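Mannose recognizing lectin (Marasmius oreades, PDB 4TKC) binds mannose as a fungal lectin of the bulb-type family. Local coordinates at the interface of chains A and B. Numbering follows the deposited sequence. Chains: chain A/B, Mannose recognizing lectin.

The interface of chains A and B. Residues chain A 7, 13-16, 62; chain B 6-7, 12-16.
Around the two-fold axis, the valines that follow the first residue of strand 15-18 meet the partner's tyrosines tip to tip. The CG2 branch of A:Val16, set anti to the carbonyl carbon while CG1 lies anti to the backbone N (chi1 168°), touches CZ of B:Tyr7 at 3.5 Å; the compact, branched valine packs tightly against the phenol end. A:Tyr7 and B:Val16 repeat the contact. On the axis, water 1 bonds to O of A:Val16 and of B:Val16, 2.6 Å each. Tyrosine suits this place because its ring packs against valine while its hydroxyl reaches the opposing backbone: OH of B:Tyr7 donates to the carbonyl O of A:Asn14 at 2.6 Å, in the carbonyl plane and at the ring's edge. The same OH accepts from the backbone N of B:Val16 at 3.1 Å, so bonds within and between chains fix its position. A:Asn14 has a left-handed backbone, which asparagine tolerates well, and this turn presents its O to the tyrosine. Further out, the CG corner of the puckered B:Pro12 ring presses on the A:Asn14 amide carbon (CG to CG 3.4 Å). ND2 of A:Asn14 makes a nearly straight hydrogen bond (2.9 Å) to water 3, which bridges to O of B:Glu13; water 2 forms the twin bridge and bonds to water 3. At another edge, the long aliphatic chain of A:Lys62, extended with CG anti to the backbone N, lets its amine span to the other chain, where NZ donates a hydrogen bond in the carbonyl plane to O of B:Pro6 (2.9 Å). If the deposited dimer is the biological one, this patch would hold the two lectin subunits as a symmetric pair.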
ATOM      1  N   TYR A   7       6.494  -0.494  -5.205  1.00 15.26           N
ATOM      2  CA  TYR A   7       6.991   0.841  -4.886  1.00 15.54           C
ATOM      3  C   TYR A   7       8.452   1.080  -5.272  1.00 14.23           C
ATOM      4  O   TYR A   7       9.000   2.137  -4.914  1.00 16.73           O
ATOM      5  CB  TYR A   7       6.857   1.087  -3.372  1.00 16.72           C
ATOM      6  CG  TYR A   7       5.461   1.299  -2.895  1.00 14.49           C
ATOM      7  CD1 TYR A   7       4.888   2.528  -3.065  1.00 14.88           C
ATOM      8  CD2 TYR A   7       4.867   0.394  -2.060  1.00 14.74           C
ATOM      9  CE1 TYR A   7       3.584   2.731  -2.657  1.00 13.85           C
ATOM     10  CE2 TYR A   7       3.561   0.590  -1.623  1.00 13.64           C
ATOM     11  CZ  TYR A   7       2.967   1.805  -1.857  1.00 13.26           C
ATOM     12  OH  TYR A   7       1.663   2.013  -1.358  1.00 15.09           O
ATOM     13  N   GLU A  13       4.470   8.875   1.650  1.00 14.78           N
ATOM     14  CA  GLU A  13       3.263   9.082   2.471  1.00 14.46           C
ATOM     15  C   GLU A  13       2.040   8.411   1.856  1.00 13.93           C
ATOM     16  O   GLU A  13       1.888   8.390   0.638  1.00 15.86           O
ATOM     17  CB  GLU A  13       2.991  10.561   2.722  1.00 15.01           C
ATOM     18  CG  GLU A  13       4.092  11.222   3.572  1.00 14.77           C
ATOM     19  CD  GLU A  13       3.777  12.690   3.899  1.00 17.62           C
ATOM     20  OE1 GLU A  13       2.587  13.079   3.839  1.00 19.05           O
ATOM     21  OE2 GLU A  13       4.715  13.463   4.175  1.00 17.69           O
ATOM     22  N   ASN A  14       1.348   7.747   2.755  1.00 14.49           N
ATOM     23  CA  ASN A  14       0.190   6.875   2.413  1.00 15.78           C
ATOM     24  C   ASN A  14       0.578   5.562   1.773  1.00 15.98           C
ATOM     25  O   ASN A  14      -0.259   4.778   1.363  1.00 16.48           O
ATOM     26  CB  ASN A  14      -0.866   7.568   1.526  1.00 15.09           C
ATOM     27  CG  ASN A  14      -1.592   8.646   2.271  1.00 16.89           C
ATOM     28  OD1 ASN A  14      -2.026   8.426   3.418  1.00 20.74           O
ATOM     29  ND2 ASN A  14      -1.617   9.843   1.706  1.00 18.45           N
ATOM     30  N   GLY A  15       1.869   5.294   1.680  1.00 14.26           N
ATOM     31  CA  GLY A  15       2.308   4.029   1.168  1.00 14.48           C
ATOM     32  C   GLY A  15       2.141   2.907   2.187  1.00 13.94           C
ATOM     33  O   GLY A  15       2.531   3.060   3.353  1.00 15.46           O
ATOM     34  N   VAL A  16       1.807   1.707   1.701  1.00 13.45           N
ATOM     35  CA  VAL A  16       1.639   0.557   2.544  1.00 14.22           C
ATOM     36  C   VAL A  16       2.230  -0.679   1.905  1.00 14.31           C
ATOM     37  O   VAL A  16       2.006  -0.969   0.726  1.00 14.73           O
ATOM     38  CB  VAL A  16       0.137   0.250   2.809  1.00 15.70           C
ATOM     39  CG1 VAL A  16      -0.002  -1.126   3.453  1.00 16.41           C
ATOM     40  CG2 VAL A  16      -0.426   1.308   3.727  1.00 14.63           C
ATOM     41  N   LYS A  62       3.140   1.184   7.154  1.00 13.74           N
ATOM     42  CA  LYS A  62       2.603   2.357   6.505  1.00 13.23           C
ATOM     43  C   LYS A  62       3.499   3.549   6.846  1.00 13.65           C
ATOM     44  O   LYS A  62       3.696   3.866   8.035  1.00 15.38           O
ATOM     45  CB  LYS A  62       1.149   2.597   6.979  1.00 15.27           C
ATOM     46  CG  LYS A  62       0.465   3.788   6.297  1.00 16.62           C
ATOM     47  CD  LYS A  62      -1.038   3.717   6.520  1.00 15.18           C
ATOM     48  CE  LYS A  62      -1.819   4.669   5.632  1.00 16.20           C
ATOM     49  NZ  LYS A  62      -3.286   4.742   5.926  1.00 19.18           N
TER
ATOM     50  N   PRO B   6      -5.979  -1.171   5.599  1.00 14.26           N
ATOM     51  CA  PRO B   6      -4.909  -0.238   6.006  1.00 13.73           C
ATOM     52  C   PRO B   6      -5.259   1.206   5.729  1.00 13.93           C
ATOM     53  O   PRO B   6      -4.499   2.108   6.063  1.00 15.64           O
ATOM     54  CB  PRO B   6      -3.729  -0.645   5.135  1.00 15.93           C
ATOM     55  CG  PRO B   6      -4.087  -1.918   4.469  1.00 17.15           C
ATOM     56  CD  PRO B   6      -5.590  -1.966   4.432  1.00 14.45           C
ATOM     57  N   TYR B   7      -6.435   1.414   5.108  1.00 15.26           N
ATOM     58  CA  TYR B   7      -6.765   2.706   4.513  1.00 15.54           C
ATOM     59  C   TYR B   7      -8.180   3.201   4.822  1.00 14.23           C
ATOM     60  O   TYR B   7      -8.595   4.221   4.245  1.00 16.73           O
ATOM     61  CB  TYR B   7      -6.621   2.613   2.983  1.00 16.72           C
ATOM     62  CG  TYR B   7      -5.216   2.545   2.491  1.00 14.49           C
ATOM     63  CD1 TYR B   7      -4.492   3.701   2.411  1.00 14.88           C
ATOM     64  CD2 TYR B   7      -4.752   1.419   1.869  1.00 14.74           C
ATOM     65  CE1 TYR B   7      -3.178   3.649   1.986  1.00 13.85           C
ATOM     66  CE2 TYR B   7      -3.437   1.355   1.419  1.00 13.64           C
ATOM     67  CZ  TYR B   7      -2.692   2.508   1.404  1.00 13.26           C
ATOM     68  OH  TYR B   7      -1.379   2.443   0.890  1.00 15.09           O
ATOM     69  N   PRO B  12      -5.566   6.810  -1.322  1.00 14.92           N
ATOM     70  CA  PRO B  12      -4.985   8.040  -1.870  1.00 15.37           C
ATOM     71  C   PRO B  12      -3.828   7.773  -2.857  1.00 14.08           C
ATOM     72  O   PRO B  12      -3.484   6.621  -3.097  1.00 15.20           O
ATOM     73  CB  PRO B  12      -4.465   8.767  -0.617  1.00 16.83           C
ATOM     74  CG  PRO B  12      -4.339   7.726   0.429  1.00 23.50           C
ATOM     75  CD  PRO B  12      -4.986   6.458  -0.013  1.00 15.90           C
ATOM     76  N   GLU B  13      -3.342   8.830  -3.512  1.00 14.78           N
ATOM     77  CA  GLU B  13      -2.130   8.709  -4.342  1.00 14.46           C
ATOM     78  C   GLU B  13      -0.992   8.032  -3.585  1.00 13.93           C
ATOM     79  O   GLU B  13      -0.829   8.245  -2.387  1.00 15.86           O
ATOM     80  CB  GLU B  13      -1.677  10.058  -4.890  1.00 15.01           C
ATOM     81  CG  GLU B  13      -2.699  10.662  -5.873  1.00 14.77           C
ATOM     82  CD  GLU B  13      -2.206  11.978  -6.493  1.00 17.62           C
ATOM     83  OE1 GLU B  13      -0.976  12.219  -6.499  1.00 19.05           O
ATOM     84  OE2 GLU B  13      -3.043  12.789  -6.935  1.00 17.69           O
ATOM     85  N   ASN B  14      -0.402   7.114  -4.318  1.00 14.49           N
ATOM     86  CA  ASN B  14       0.642   6.195  -3.787  1.00 15.78           C
ATOM     87  C   ASN B  14       0.101   5.102  -2.894  1.00 15.98           C
ATOM     88  O   ASN B  14       0.839   4.321  -2.320  1.00 16.48           O
ATOM     89  CB  ASN B  14       1.789   6.917  -3.049  1.00 15.09           C
ATOM     90  CG  ASN B  14       2.635   7.719  -3.992  1.00 16.89           C
ATOM     91  OD1 ASN B  14       3.022   7.213  -5.062  1.00 20.74           O
ATOM     92  ND2 ASN B  14       2.817   8.994  -3.686  1.00 18.45           N
ATOM     93  N   GLY B  15      -1.212   5.023  -2.765  1.00 14.26           N
ATOM     94  CA  GLY B  15      -1.799   3.956  -2.008  1.00 14.48           C
ATOM     95  C   GLY B  15      -1.788   2.636  -2.769  1.00 13.94           C
ATOM     96  O   GLY B  15      -2.171   2.592  -3.947  1.00 15.46           O
ATOM     97  N   VAL B  16      -1.601   1.531  -2.042  1.00 13.45           N
ATOM     98  CA  VAL B  16      -1.589   0.219  -2.626  1.00 14.22           C
ATOM     99  C   VAL B  16      -2.322  -0.774  -1.752  1.00 14.31           C
ATOM    100  O   VAL B  16      -2.121  -0.839  -0.536  1.00 14.73           O
ATOM    101  CB  VAL B  16      -0.142  -0.322  -2.801  1.00 15.70           C
ATOM    102  CG1 VAL B  16      -0.185  -1.808  -3.144  1.00 16.41           C
ATOM    103  CG2 VAL B  16       0.537   0.443  -3.911  1.00 14.63           C
TER
HETATM  104  O   HOH W   1      -0.154  -2.409   0.253  0.50 20.20           O
HETATM  105  O   HOH W   2       2.161  10.292  -1.223  1.00 23.01           O
HETATM  106  O   HOH W   3      -0.836  10.510  -0.964  1.00 23.01           O